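PDB 1IXL: thioesterase domain-containing protein from Pyrococcus horikoshii, which is of uncertain function but adopts a hot-dog fold and probably hydrolyses acyl-CoA thioesters. Local coordinates for residues Leu87-Lys92 with Val103-Tyr108. Sequence-based numbering, arbitrary orientation.
Sequences LVAKAK and VEVKVY
At the centre of the hot-dog sheet, the antiparallel beta hairpin of strands 86-97 and 100-109 brings Leu87-Lys92 against Val103-Tyr108. Three hydrogen-bonded pairs, Val88 with Tyr108, Lys90 with Lys106 and Lys92 with Glu104, join the backbones through six N-H...O bonds. The bond from Lys90 N to Lys106 O measures 2.9 Å and is almost straight, 175° at the hydrogen. In the intervening non-hydrogen-bonded pairs, Ala89 lies beside Val107 and Ala91 beside Val105; on this side Ala89 touches Leu54, Ala91 touches Ala58 and Val105 touches Ala55 of helix 48-63, the helix around which a hot-dog sheet wraps. Ala91 CB touches Val105 CG2 at 3.6 Å and Val103 CG1 at 3.9 Å, while Ala89 CB meets Val107 CG2 at 3.8 Å. The other side carries Val88 and otherwise polar or charged chains. There Lys90, extended beyond CG, crosses the Tyr108 side chain at about a right angle, its CD 3.8 Å from Tyr108 CE1. Its ammonium group ends over the ring in a cation-pi contact, with Lys90 NZ 4.9 Å from the ring centroid and 20° off the normal. An alanine in place of Lys90 would probably leave the Tyr108 ring without this cation and the aliphatic contact at CE1, freer to turn. Within 103-108, Lys106 NZ forms a long salt bridge with Glu104 OE2 at 3.6 Å. With Tyr108 CG anti to its carbonyl carbon (chi1 -58°), one edge of the ring meets Val88 O, which lies in the ring plane, 3.7 Å from Tyr108 CD1.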
loop_
_atom_site.group_PDB
_atom_site.type_symbol
_atom_site.label_atom_id
_atom_site.label_comp_id
_atom_site.label_asym_id
_atom_site.label_seq_id
_atom_site.Cartn_x
_atom_site.Cartn_y
_atom_site.Cartn_z
ATOM N N LEU A 87 8.875 -7.353 -1.287
ATOM C CA LEU A 87 7.930 -6.994 -0.234
ATOM C C LEU A 87 6.485 -7.242 -0.629
ATOM O O LEU A 87 6.138 -7.121 -1.798
ATOM C CB LEU A 87 8.072 -5.506 0.116
ATOM C CG LEU A 87 9.475 -4.948 0.410
ATOM C CD1 LEU A 87 9.375 -3.425 0.681
ATOM C CD2 LEU A 87 10.090 -5.666 1.621
ATOM N N VAL A 88 5.656 -7.591 0.353
ATOM C CA VAL A 88 4.231 -7.791 0.109
ATOM C C VAL A 88 3.420 -7.020 1.159
ATOM O O VAL A 88 3.528 -7.270 2.349
ATOM C CB VAL A 88 3.799 -9.271 0.190
ATOM C CG1 VAL A 88 2.281 -9.378 -0.070
ATOM C CG2 VAL A 88 4.572 -10.110 -0.818
ATOM N N ALA A 89 2.603 -6.085 0.704
ATOM C CA ALA A 89 1.770 -5.321 1.611
ATOM C C ALA A 89 0.376 -5.960 1.643
ATOM O O ALA A 89 -0.187 -6.253 0.594
ATOM C CB ALA A 89 1.682 -3.882 1.124
ATOM N N LYS A 90 -0.144 -6.186 2.850
ATOM C CA LYS A 90 -1.473 -6.745 3.066
ATOM C C LYS A 90 -2.318 -5.691 3.791
ATOM O O LYS A 90 -2.032 -5.325 4.924
ATOM C CB LYS A 90 -1.368 -8.048 3.872
ATOM C CG LYS A 90 -0.516 -9.089 3.121
ATOM C CD LYS A 90 -0.473 -10.460 3.784
ATOM C CE LYS A 90 0.591 -11.321 3.087
ATOM N NZ LYS A 90 0.693 -12.663 3.736
ATOM N N ALA A 91 -3.354 -5.211 3.110
ATOM C CA ALA A 91 -4.235 -4.150 3.615
ATOM C C ALA A 91 -5.676 -4.598 3.863
ATOM O O ALA A 91 -6.283 -5.215 3.002
ATOM C CB ALA A 91 -4.237 -2.992 2.618
ATOM N N LYS A 92 -6.219 -4.286 5.039
ATOM C CA LYS A 92 -7.605 -4.654 5.346
ATOM C C LYS A 92 -8.368 -3.490 5.977
ATOM O O LYS A 92 -7.838 -2.791 6.834
ATOM C CB LYS A 92 -7.659 -5.855 6.295
ATOM C CG LYS A 92 -9.114 -6.262 6.645
ATOM C CD LYS A 92 -9.197 -7.565 7.410
ATOM C CE LYS A 92 -8.598 -7.466 8.801
ATOM N NZ LYS A 92 -8.948 -8.686 9.613
ATOM N N VAL A 103 -7.870 1.718 7.369
ATOM C CA VAL A 103 -7.279 0.502 6.825
ATOM C C VAL A 103 -5.972 0.201 7.533
ATOM O O VAL A 103 -5.141 1.084 7.699
ATOM C CB VAL A 103 -6.999 0.691 5.332
ATOM C CG1 VAL A 103 -6.379 -0.564 4.740
ATOM C CG2 VAL A 103 -8.304 1.063 4.621
ATOM N N GLU A 104 -5.801 -1.036 7.971
ATOM C CA GLU A 104 -4.561 -1.407 8.626
ATOM C C GLU A 104 -3.720 -2.066 7.541
ATOM O O GLU A 104 -4.240 -2.815 6.712
ATOM C CB GLU A 104 -4.820 -2.396 9.768
ATOM C CG GLU A 104 -3.543 -2.900 10.431
ATOM C CD GLU A 104 -3.815 -3.705 11.688
ATOM O OE1 GLU A 104 -4.686 -4.608 11.632
ATOM O OE2 GLU A 104 -3.159 -3.437 12.724
ATOM N N VAL A 105 -2.429 -1.771 7.514
ATOM C CA VAL A 105 -1.573 -2.375 6.506
ATOM C C VAL A 105 -0.295 -2.863 7.169
ATOM O O VAL A 105 0.261 -2.210 8.059
ATOM C CB VAL A 105 -1.166 -1.363 5.383
ATOM C CG1 VAL A 105 -0.324 -2.065 4.349
ATOM C CG2 VAL A 105 -2.391 -0.758 4.715
ATOM N N LYS A 106 0.153 -4.030 6.746
ATOM C CA LYS A 106 1.388 -4.581 7.257
ATOM C C LYS A 106 2.159 -4.976 6.015
ATOM O O LYS A 106 1.595 -5.570 5.093
ATOM C CB LYS A 106 1.120 -5.802 8.152
ATOM C CG LYS A 106 0.765 -5.420 9.579
ATOM C CD LYS A 106 0.977 -6.579 10.537
ATOM C CE LYS A 106 -0.332 -7.200 10.957
ATOM N NZ LYS A 106 -1.122 -6.211 11.737
ATOM N N VAL A 107 3.430 -4.594 5.962
ATOM C CA VAL A 107 4.238 -4.948 4.817
ATOM C C VAL A 107 5.194 -6.039 5.282
ATOM O O VAL A 107 5.862 -5.874 6.302
ATOM C CB VAL A 107 5.028 -3.751 4.294
ATOM C CG1 VAL A 107 5.886 -4.182 3.099
ATOM C CG2 VAL A 107 4.052 -2.628 3.881
ATOM N N TYR A 108 5.240 -7.140 4.530
ATOM C CA TYR A 108 6.089 -8.293 4.865
ATOM C C TYR A 108 7.229 -8.565 3.902
ATOM O O TYR A 108 7.162 -8.233 2.715
ATOM C CB TYR A 108 5.252 -9.592 4.891
ATOM C CG TYR A 108 4.085 -9.601 5.859
ATOM C CD1 TYR A 108 2.881 -8.958 5.547
ATOM C CD2 TYR A 108 4.200 -10.214 7.103
ATOM C CE1 TYR A 108 1.821 -8.920 6.463
ATOM C CE2 TYR A 108 3.155 -10.190 8.023
ATOM C CZ TYR A 108 1.968 -9.540 7.703
ATOM O OH TYR A 108 0.944 -9.501 8.628
#